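Local coordinates for protein nucleoporin nup120 (Schizosaccharomyces pombe, PDB 4GQ2) that serves as a structural component of the nuclear pore complex and may also dock transiently associated nuclear transport factors, at residues I479-N484 / T488-Y493; E421-H426 / N501-F506; D409-T412 / G417-S420. All blocks are in the same frame, centred on the assembly; numbering follows the deposited sequence.

Contact 1. Residues I479-N484 / T488-Y493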
loop_
_atom_site.group_PDB
_atom_site.type_symbol
_atom_site.label_atom_id
_atom_site.label_comp_id
_atom_site.label_asym_id
_atom_site.label_seq_id
_atom_site.Cartn_x
_atom_site.Cartn_y
_atom_site.Cartn_z
ATOM N N ILE A 479 -3.283 -14.804 21.532
ATOM C CA ILE A 479 -2.257 -15.841 21.448
ATOM C C ILE A 479 -1.263 -15.754 22.594
ATOM O O ILE A 479 -0.616 -14.731 22.797
ATOM C CB ILE A 479 -1.540 -15.847 20.074
ATOM C CG1 ILE A 479 -2.560 -15.785 18.924
ATOM C CG2 ILE A 479 -0.652 -17.073 19.935
ATOM C CD1 ILE A 479 -3.658 -16.836 18.984
ATOM N N GLN A 480 -1.148 -16.847 23.340
ATOM C CA GLN A 480 -0.336 -16.872 24.548
ATOM C C GLN A 480 0.984 -17.586 24.317
ATOM O O GLN A 480 1.033 -18.619 23.655
ATOM C CB GLN A 480 -1.108 -17.536 25.691
ATOM C CG GLN A 480 -2.393 -16.810 26.069
ATOM C CD GLN A 480 -3.167 -17.501 27.178
ATOM O OE1 GLN A 480 -2.788 -18.579 27.652
ATOM N NE2 GLN A 480 -4.264 -16.881 27.600
ATOM N N ILE A 481 2.051 -17.007 24.858
ATOM C CA ILE A 481 3.379 -17.588 24.786
ATOM C C ILE A 481 3.635 -18.455 26.021
ATOM O O ILE A 481 3.356 -18.050 27.156
ATOM C CB ILE A 481 4.470 -16.502 24.610
ATOM C CG1 ILE A 481 5.829 -17.145 24.319
ATOM C CG2 ILE A 481 4.531 -15.569 25.816
ATOM C CD1 ILE A 481 6.898 -16.168 23.866
ATOM N N GLU A 482 4.164 -19.651 25.787
ATOM C CA GLU A 482 4.392 -20.610 26.860
ATOM C C GLU A 482 5.860 -20.902 27.125
ATOM O O GLU A 482 6.666 -20.953 26.192
ATOM C CB GLU A 482 3.641 -21.911 26.578
ATOM C CG GLU A 482 2.208 -21.869 27.073
ATOM C CD GLU A 482 1.327 -22.902 26.416
ATOM O OE1 GLU A 482 1.300 -22.952 25.164
ATOM O OE2 GLU A 482 0.653 -23.652 27.156
ATOM N N PRO A 483 6.208 -21.079 28.409
ATOM C CA PRO A 483 7.498 -21.613 28.845
ATOM C C PRO A 483 7.782 -23.000 28.257
ATOM O O PRO A 483 6.843 -23.747 27.973
ATOM C CB PRO A 483 7.337 -21.717 30.369
ATOM C CG PRO A 483 5.880 -21.525 30.649
ATOM C CD PRO A 483 5.396 -20.634 29.553
ATOM N N ASN A 484 9.066 -23.320 28.080
ATOM C CA ASN A 484 9.522 -24.614 27.550
ATOM C C ASN A 484 11.054 -24.691 27.586
ATOM O O ASN A 484 11.725 -23.673 27.387
ATOM C CB ASN A 484 9.033 -24.809 26.108
ATOM C CG ASN A 484 8.899 -26.272 25.716
ATOM O OD1 ASN A 484 9.608 -26.756 24.831
ATOM N ND2 ASN A 484 7.987 -26.985 26.372
ATOM N N THR A 488 13.361 -23.048 30.905
ATOM C CA THR A 488 14.607 -22.314 30.679
ATOM C C THR A 488 14.473 -21.290 29.548
ATOM O O THR A 488 15.468 -20.858 28.958
ATOM C CB THR A 488 15.772 -23.283 30.380
ATOM O OG1 THR A 488 15.380 -24.206 29.354
ATOM C CG2 THR A 488 16.168 -24.059 31.639
ATOM N N GLY A 489 13.233 -20.900 29.265
ATOM C CA GLY A 489 12.911 -19.971 28.181
ATOM C C GLY A 489 11.506 -20.240 27.680
ATOM O O GLY A 489 10.817 -21.124 28.196
ATOM N N TYR A 490 11.073 -19.482 26.678
ATOM C CA TYR A 490 9.751 -19.696 26.098
ATOM C C TYR A 490 9.804 -20.637 24.903
ATOM O O TYR A 490 10.854 -20.812 24.282
ATOM C CB TYR A 490 9.113 -18.372 25.686
ATOM C CG TYR A 490 8.816 -17.425 26.828
ATOM C CD1 TYR A 490 7.643 -17.548 27.571
ATOM C CD2 TYR A 490 9.690 -16.391 27.148
ATOM C CE1 TYR A 490 7.357 -16.679 28.614
ATOM C CE2 TYR A 490 9.414 -15.518 28.191
ATOM C CZ TYR A 490 8.245 -15.667 28.917
ATOM O OH TYR A 490 7.952 -14.806 29.944
ATOM N N ASP A 491 8.665 -21.257 24.605
ATOM C CA ASP A 491 8.498 -22.061 23.402
ATOM C C ASP A 491 8.153 -21.112 22.259
ATOM O O ASP A 491 6.987 -20.933 21.905
ATOM C CB ASP A 491 7.391 -23.111 23.595
ATOM C CG ASP A 491 7.369 -24.162 22.493
ATOM O OD1 ASP A 491 8.053 -23.985 21.463
ATOM O OD2 ASP A 491 6.652 -25.173 22.652
ATOM N N TYR A 492 9.189 -20.492 21.706
ATOM C CA TYR A 492 9.061 -19.549 20.603
ATOM C C TYR A 492 8.438 -20.185 19.366
ATOM O O TYR A 492 7.628 -19.557 18.682
ATOM C CB TYR A 492 10.434 -18.969 20.266
ATOM C CG TYR A 492 11.061 -18.217 21.418
ATOM C CD1 TYR A 492 10.563 -16.971 21.814
ATOM C CD2 TYR A 492 12.155 -18.741 22.110
ATOM C CE1 TYR A 492 11.134 -16.275 22.868
ATOM C CE2 TYR A 492 12.735 -18.048 23.166
ATOM C CZ TYR A 492 12.220 -16.814 23.541
ATOM O OH TYR A 492 12.783 -16.108 24.588
ATOM N N TYR A 493 8.811 -21.437 19.102
ATOM C CA TYR A 493 8.319 -22.196 17.962
ATOM C C TYR A 493 6.801 -22.382 17.999
ATOM O O TYR A 493 6.131 -22.172 16.983
ATOM C CB TYR A 493 9.032 -23.553 17.890
ATOM C CG TYR A 493 8.731 -24.383 16.656
ATOM C CD1 TYR A 493 7.513 -25.053 16.515
ATOM C CD2 TYR A 493 9.677 -24.520 15.639
ATOM C CE1 TYR A 493 7.237 -25.816 15.391
ATOM C CE2 TYR A 493 9.410 -25.285 14.511
ATOM C CZ TYR A 493 8.189 -25.930 14.395
ATOM O OH TYR A 493 7.917 -26.691 13.282
HETATM O O HOH W 1 4.470 -20.970 23.075
#
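Pro483 and Tyr490 are joined by a single antiparallel beta bridge, a non-hydrogen-bonded pair that closes the short loop between helix 464-478 and helix 492-515. Their CA atoms lie 4.0 Å apart, and the two backbone bonds fall on the flanking residues. Asp491 N donates to Glu482 O over 2.6 Å, almost straight at the hydrogen (177°), while Asn484 N donates to Gly489 O over 2.8 Å. Ile481 crosses Tyr490 at about a right angle: with CG1 anti to the backbone N (chi1 -171°), CD1 reaches Tyr490 CB at 3.6 Å and extends more loosely toward the Tyr492 ring. Beyond the bridge, Asn484 and Asp491 run side by side, CB to CB 3.4 Å, their amide and carboxylate stacked with planes 20° apart. Asp491, whose backbone N pairs with Glu482, is also the N-cap of helix 492-515, its OD1 taking the N-H of Glu494. The chain of another protein packs on Ile481, Pro483 and Tyr492, and its backbone hydrogen-bonds to Tyr490 OH. A water spans the two segments, accepting from Glu482 N at 3.0 Å and donating to Asp491 O at 2.8 Å.

Contact 2. Residues E421-H426 / N501-F506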
loop_
_atom_site.group_PDB
_atom_site.type_symbol
_atom_site.label_atom_id
_atom_site.label_comp_id
_atom_site.label_asym_id
_atom_site.label_seq_id
_atom_site.Cartn_x
_atom_site.Cartn_y
_atom_site.Cartn_z
ATOM N N GLU A 421 3.181 -9.006 10.377
ATOM C CA GLU A 421 3.422 -8.099 9.246
ATOM C C GLU A 421 2.955 -8.698 7.923
ATOM O O GLU A 421 2.228 -8.046 7.168
ATOM C CB GLU A 421 4.896 -7.728 9.139
ATOM C CG GLU A 421 5.441 -6.943 10.320
ATOM C CD GLU A 421 6.905 -7.263 10.581
ATOM O OE1 GLU A 421 7.206 -8.151 11.431
ATOM O OE2 GLU A 421 7.754 -6.630 9.919
ATOM N N ILE A 422 3.347 -9.943 7.661
ATOM C CA ILE A 422 3.036 -10.606 6.385
ATOM C C ILE A 422 1.546 -10.884 6.213
ATOM O O ILE A 422 0.972 -10.580 5.158
ATOM C CB ILE A 422 3.849 -11.902 6.194
ATOM C CG1 ILE A 422 5.355 -11.593 6.179
ATOM C CG2 ILE A 422 3.419 -12.616 4.918
ATOM C CD1 ILE A 422 6.237 -12.805 6.425
ATOM N N TRP A 423 0.915 -11.436 7.248
ATOM C CA TRP A 423 -0.532 -11.703 7.201
ATOM C C TRP A 423 -1.361 -10.450 7.104
ATOM O O TRP A 423 -2.360 -10.420 6.398
ATOM C CB TRP A 423 -0.974 -12.530 8.400
ATOM C CG TRP A 423 -0.920 -14.018 8.168
ATOM C CD1 TRP A 423 -0.099 -14.949 8.799
ATOM C CD2 TRP A 423 -1.745 -14.806 7.237
ATOM N NE1 TRP A 423 -0.352 -16.224 8.332
ATOM C CE2 TRP A 423 -1.322 -16.206 7.395
ATOM C CE3 TRP A 423 -2.743 -14.504 6.316
ATOM C CZ2 TRP A 423 -1.884 -17.233 6.652
ATOM C CZ3 TRP A 423 -3.307 -15.552 5.576
ATOM C CH2 TRP A 423 -2.887 -16.883 5.745
ATOM N N LEU A 424 -0.952 -9.402 7.811
ATOM C CA LEU A 424 -1.663 -8.130 7.775
ATOM C C LEU A 424 -1.603 -7.539 6.366
ATOM O O LEU A 424 -2.628 -7.121 5.825
ATOM C CB LEU A 424 -1.068 -7.158 8.788
ATOM C CG LEU A 424 -1.799 -5.850 9.073
ATOM C CD1 LEU A 424 -3.054 -6.119 9.892
ATOM C CD2 LEU A 424 -0.881 -4.869 9.795
ATOM N N GLN A 425 -0.411 -7.526 5.770
ATOM C CA GLN A 425 -0.264 -7.074 4.389
ATOM C C GLN A 425 -1.193 -7.832 3.446
ATOM O O GLN A 425 -1.934 -7.220 2.677
ATOM C CB GLN A 425 1.181 -7.188 3.905
ATOM C CG GLN A 425 1.909 -5.854 3.840
ATOM C CD GLN A 425 2.600 -5.616 2.500
ATOM O OE1 GLN A 425 3.248 -4.588 2.297
ATOM N NE2 GLN A 425 2.456 -6.563 1.576
ATOM N N HIS A 426 -1.171 -9.157 3.542
ATOM C CA HIS A 426 -1.985 -10.017 2.699
ATOM C C HIS A 426 -3.470 -9.767 2.817
ATOM O O HIS A 426 -4.178 -9.718 1.813
ATOM C CB HIS A 426 -1.674 -11.487 2.978
ATOM C CG HIS A 426 -2.598 -12.441 2.267
ATOM N ND1 HIS A 426 -3.673 -12.989 2.865
ATOM C CD2 HIS A 426 -2.599 -12.908 0.954
ATOM C CE1 HIS A 426 -4.322 -13.775 1.988
ATOM N NE2 HIS A 426 -3.663 -13.725 0.819
ATOM N N ASN A 501 -1.683 -19.602 12.733
ATOM C CA ASN A 501 -2.996 -20.237 12.570
ATOM C C ASN A 501 -4.161 -19.315 12.901
ATOM O O ASN A 501 -5.213 -19.375 12.257
ATOM C CB ASN A 501 -3.092 -21.523 13.407
ATOM C CG ASN A 501 -2.154 -22.619 12.920
ATOM O OD1 ASN A 501 -1.616 -22.565 11.808
ATOM N ND2 ASN A 501 -1.960 -23.626 13.753
ATOM N N GLU A 502 -3.983 -18.469 13.908
ATOM C CA GLU A 502 -5.009 -17.482 14.221
ATOM C C GLU A 502 -5.176 -16.488 13.064
ATOM O O GLU A 502 -6.298 -16.195 12.646
ATOM C CB GLU A 502 -4.709 -16.765 15.540
ATOM C CG GLU A 502 -5.864 -15.918 16.069
ATOM C CD GLU A 502 -7.111 -16.716 16.437
ATOM O OE1 GLU A 502 -8.045 -16.119 17.004
ATOM O OE2 GLU A 502 -7.177 -17.930 16.171
ATOM N N TRP A 503 -4.064 -15.984 12.539
ATOM C CA TRP A 503 -4.119 -15.109 11.359
ATOM C C TRP A 503 -4.804 -15.806 10.219
ATOM O O TRP A 503 -5.700 -15.245 9.595
ATOM C CB TRP A 503 -2.724 -14.675 10.946
ATOM C CG TRP A 503 -2.173 -13.496 11.713
ATOM C CD1 TRP A 503 -1.157 -13.498 12.660
ATOM C CD2 TRP A 503 -2.584 -12.096 11.603
ATOM N NE1 TRP A 503 -0.921 -12.231 13.129
ATOM C CE2 TRP A 503 -1.740 -11.345 12.535
ATOM C CE3 TRP A 503 -3.529 -11.410 10.844
ATOM C CZ2 TRP A 503 -1.863 -9.971 12.693
ATOM C CZ3 TRP A 503 -3.640 -10.028 11.008
ATOM C CH2 TRP A 503 -2.828 -9.328 11.910
ATOM N N GLU A 504 -4.416 -17.055 9.956
ATOM C CA GLU A 504 -5.055 -17.846 8.916
ATOM C C GLU A 504 -6.572 -17.952 9.066
ATOM O O GLU A 504 -7.307 -17.753 8.088
ATOM C CB GLU A 504 -4.450 -19.242 8.824
ATOM C CG GLU A 504 -5.053 -20.075 7.699
ATOM C CD GLU A 504 -4.163 -21.222 7.285
ATOM O OE1 GLU A 504 -3.778 -22.022 8.167
ATOM O OE2 GLU A 504 -3.857 -21.323 6.077
ATOM N N ARG A 505 -7.037 -18.254 10.277
ATOM C CA ARG A 505 -8.477 -18.368 10.529
ATOM C C ARG A 505 -9.176 -17.060 10.211
ATOM O O ARG A 505 -10.231 -17.046 9.574
ATOM C CB ARG A 505 -8.764 -18.742 11.984
ATOM C CG ARG A 505 -8.576 -20.212 12.299
ATOM C CD ARG A 505 -8.795 -20.507 13.780
ATOM N NE ARG A 505 -8.047 -21.704 14.152
ATOM C CZ ARG A 505 -6.949 -21.713 14.905
ATOM N NH1 ARG A 505 -6.470 -20.584 15.428
ATOM N NH2 ARG A 505 -6.341 -22.867 15.155
ATOM N N PHE A 506 -8.580 -15.962 10.664
ATOM C CA PHE A 506 -9.146 -14.650 10.432
ATOM C C PHE A 506 -9.248 -14.357 8.931
ATOM O O PHE A 506 -10.287 -13.886 8.457
ATOM C CB PHE A 506 -8.337 -13.571 11.146
ATOM C CG PHE A 506 -8.982 -12.231 11.099
ATOM C CD1 PHE A 506 -10.038 -11.926 11.949
ATOM C CD2 PHE A 506 -8.568 -11.279 10.172
ATOM C CE1 PHE A 506 -10.655 -10.685 11.894
ATOM C CE2 PHE A 506 -9.184 -10.036 10.108
ATOM C CZ PHE A 506 -10.229 -9.737 10.971
#
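The indoles of Trp423 and Trp503 lie in nearly parallel planes, 1° apart, but are offset within them, the centroids of their five-membered rings 5.2 Å apart, so that neither indole covers the other. Each meets the root of its neighbour instead: Trp503 CB sits over one face of Trp423, 3.5 Å from the centroid of the five-membered ring, and Trp423 CB comes to 3.6 Å from Trp503 CD2. The same face of Trp423 continues under the next residue, where Glu504 CA stands over the six-membered ring and Glu504 CB touches Trp423 CZ2 at 3.9 Å. The Tyr500 ring meets Trp423 edge-to-face. This interleaving fits two helices, 419-428 and 492-515, that run side by side in the same direction (6° between the short axes, 10.3 Å apart). Both belong to the helical insertion that interrupts the beta-propeller domain between strand 390-395 and strand 520-525. With CG anti to the backbone N (chi1 -170°), Leu424 reaches along its neighbour's indole, CD1 3.8 Å from Trp503 CH2. The indole N-H of Trp503 is spoken for by Ser420 OG, which ties the ring to the first turn of helix 419-428, and Val471 and Ile475 of helix 464-478 also pack on it.

Contact 3. Residues D409-T412 / G417-S420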
loop_
_atom_site.group_PDB
_atom_site.type_symbol
_atom_site.label_atom_id
_atom_site.label_comp_id
_atom_site.label_asym_id
_atom_site.label_seq_id
_atom_site.Cartn_x
_atom_site.Cartn_y
_atom_site.Cartn_z
ATOM N N ASP A 409 5.653 -20.513 4.937
ATOM C CA ASP A 409 6.265 -21.061 6.138
ATOM C C ASP A 409 6.634 -19.925 7.084
ATOM O O ASP A 409 6.804 -18.783 6.657
ATOM C CB ASP A 409 7.512 -21.884 5.800
ATOM C CG ASP A 409 7.188 -23.171 5.062
ATOM O OD1 ASP A 409 6.010 -23.594 5.053
ATOM O OD2 ASP A 409 8.124 -23.764 4.488
ATOM N N VAL A 410 6.741 -20.253 8.367
ATOM C CA VAL A 410 7.167 -19.312 9.380
ATOM C C VAL A 410 8.514 -18.707 8.965
ATOM O O VAL A 410 9.468 -19.444 8.724
ATOM C CB VAL A 410 7.234 -20.003 10.764
ATOM C CG1 VAL A 410 8.080 -19.206 11.742
ATOM C CG2 VAL A 410 5.830 -20.210 11.322
ATOM N N PRO A 411 8.579 -17.361 8.846
ATOM C CA PRO A 411 9.787 -16.688 8.365
ATOM C C PRO A 411 11.026 -17.006 9.190
ATOM O O PRO A 411 10.987 -16.935 10.422
ATOM C CB PRO A 411 9.457 -15.189 8.487
ATOM C CG PRO A 411 8.092 -15.095 9.095
ATOM C CD PRO A 411 7.436 -16.430 8.955
ATOM N N THR A 412 12.117 -17.328 8.500
ATOM C CA THR A 412 13.387 -17.666 9.145
ATOM C C THR A 412 14.364 -16.518 8.966
ATOM O O THR A 412 15.442 -16.505 9.560
ATOM C CB THR A 412 13.994 -18.950 8.544
ATOM O OG1 THR A 412 14.002 -18.851 7.111
ATOM C CG2 THR A 412 13.183 -20.174 8.963
ATOM N N GLY A 417 9.798 -9.206 6.979
ATOM C CA GLY A 417 9.216 -9.111 8.319
ATOM C C GLY A 417 8.705 -10.430 8.858
ATOM O O GLY A 417 8.974 -11.493 8.288
ATOM N N ASP A 418 7.954 -10.362 9.955
ATOM C CA ASP A 418 7.506 -11.567 10.657
ATOM C C ASP A 418 6.037 -11.890 10.354
ATOM O O ASP A 418 5.414 -11.237 9.517
ATOM C CB ASP A 418 7.750 -11.419 12.163
ATOM C CG ASP A 418 8.142 -12.741 12.848
ATOM O OD1 ASP A 418 7.780 -13.839 12.357
ATOM O OD2 ASP A 418 8.822 -12.670 13.893
ATOM N N ILE A 419 5.501 -12.898 11.043
ATOM C CA ILE A 419 4.181 -13.470 10.775
ATOM C C ILE A 419 3.066 -12.436 10.681
ATOM O O ILE A 419 2.299 -12.428 9.719
ATOM C CB ILE A 419 3.820 -14.548 11.827
ATOM C CG1 ILE A 419 4.827 -15.695 11.767
ATOM C CG2 ILE A 419 2.418 -15.106 11.611
ATOM C CD1 ILE A 419 4.725 -16.662 12.924
ATOM N N SER A 420 2.981 -11.563 11.677
ATOM C CA SER A 420 1.907 -10.575 11.727
ATOM C C SER A 420 1.989 -9.563 10.600
ATOM O O SER A 420 0.982 -9.308 9.940
ATOM C CB SER A 420 1.851 -9.888 13.094
ATOM O OG SER A 420 1.276 -10.776 14.031
#
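Pro411 presses its ring into the start of helix 419-428, and this is the tight half of the contact. Its CB and CG lie against the loop just before the helix, with CB 3.7 Å from Gly417 O and CG 3.5 Å from Asp418 OD1, while CD on the other flank of the ring meets Ile419 CG1 at 3.9 Å. The proline crosses both Asp418 and Ile419 at about a right angle. The looser part is at Val410, which is partly exposed: CG2 approaches Ile419 CD1 at 4.0 Å, and the two side chains run obliquely to one another. Ile419 has CG1 anti to its carbonyl carbon (chi1 -62°), which carries the chain toward the loop and lets it serve both partners. In this part of the propeller's helical insertion the proline loop packs on the N-terminus of helix 419-428, where Asp418 holds the N-cap position. Asp418 OD1 takes the Ile419 N-H at 2.8 Å, met on its anti side and 26° out of the carboxylate plane; this bond to the very next residue is not a cap. The Asp418 N-H is received by Glu421 OE1. Lys496 of helix 492-515 lies against Val410, Asp418 and Ile419. The loose side is not simply solvent, since another protein's chain packs on Val410, and polar side chains of that chain hydrogen-bond to Pro411 O and Asp418 OD2.

How the contacts relate
All three contacts fall within the helical insertion of the beta-propeller domain, on the same side of the chain's centre. Contact 3 closes first along the chain, contact 2 then brackets some 75 residues, and contact 1 is nested inside that loop. Contacts 2 and 3 share helix 419-428, their centres about 10 Å apart, and meet through the Trp503-Ser420 bond and where Ile422 packs on Pro411 and Gly417. Contacts 1 and 2 share helix 492-515, with centres about 20 Å apart, and touch through Ile479 CD1 and Glu502 CB at 3.6 Å. Contacts 1 and 3, centres about 17 Å apart, do not touch. The other protein in this assembly reaches all three, so this region probably contributes to an interface.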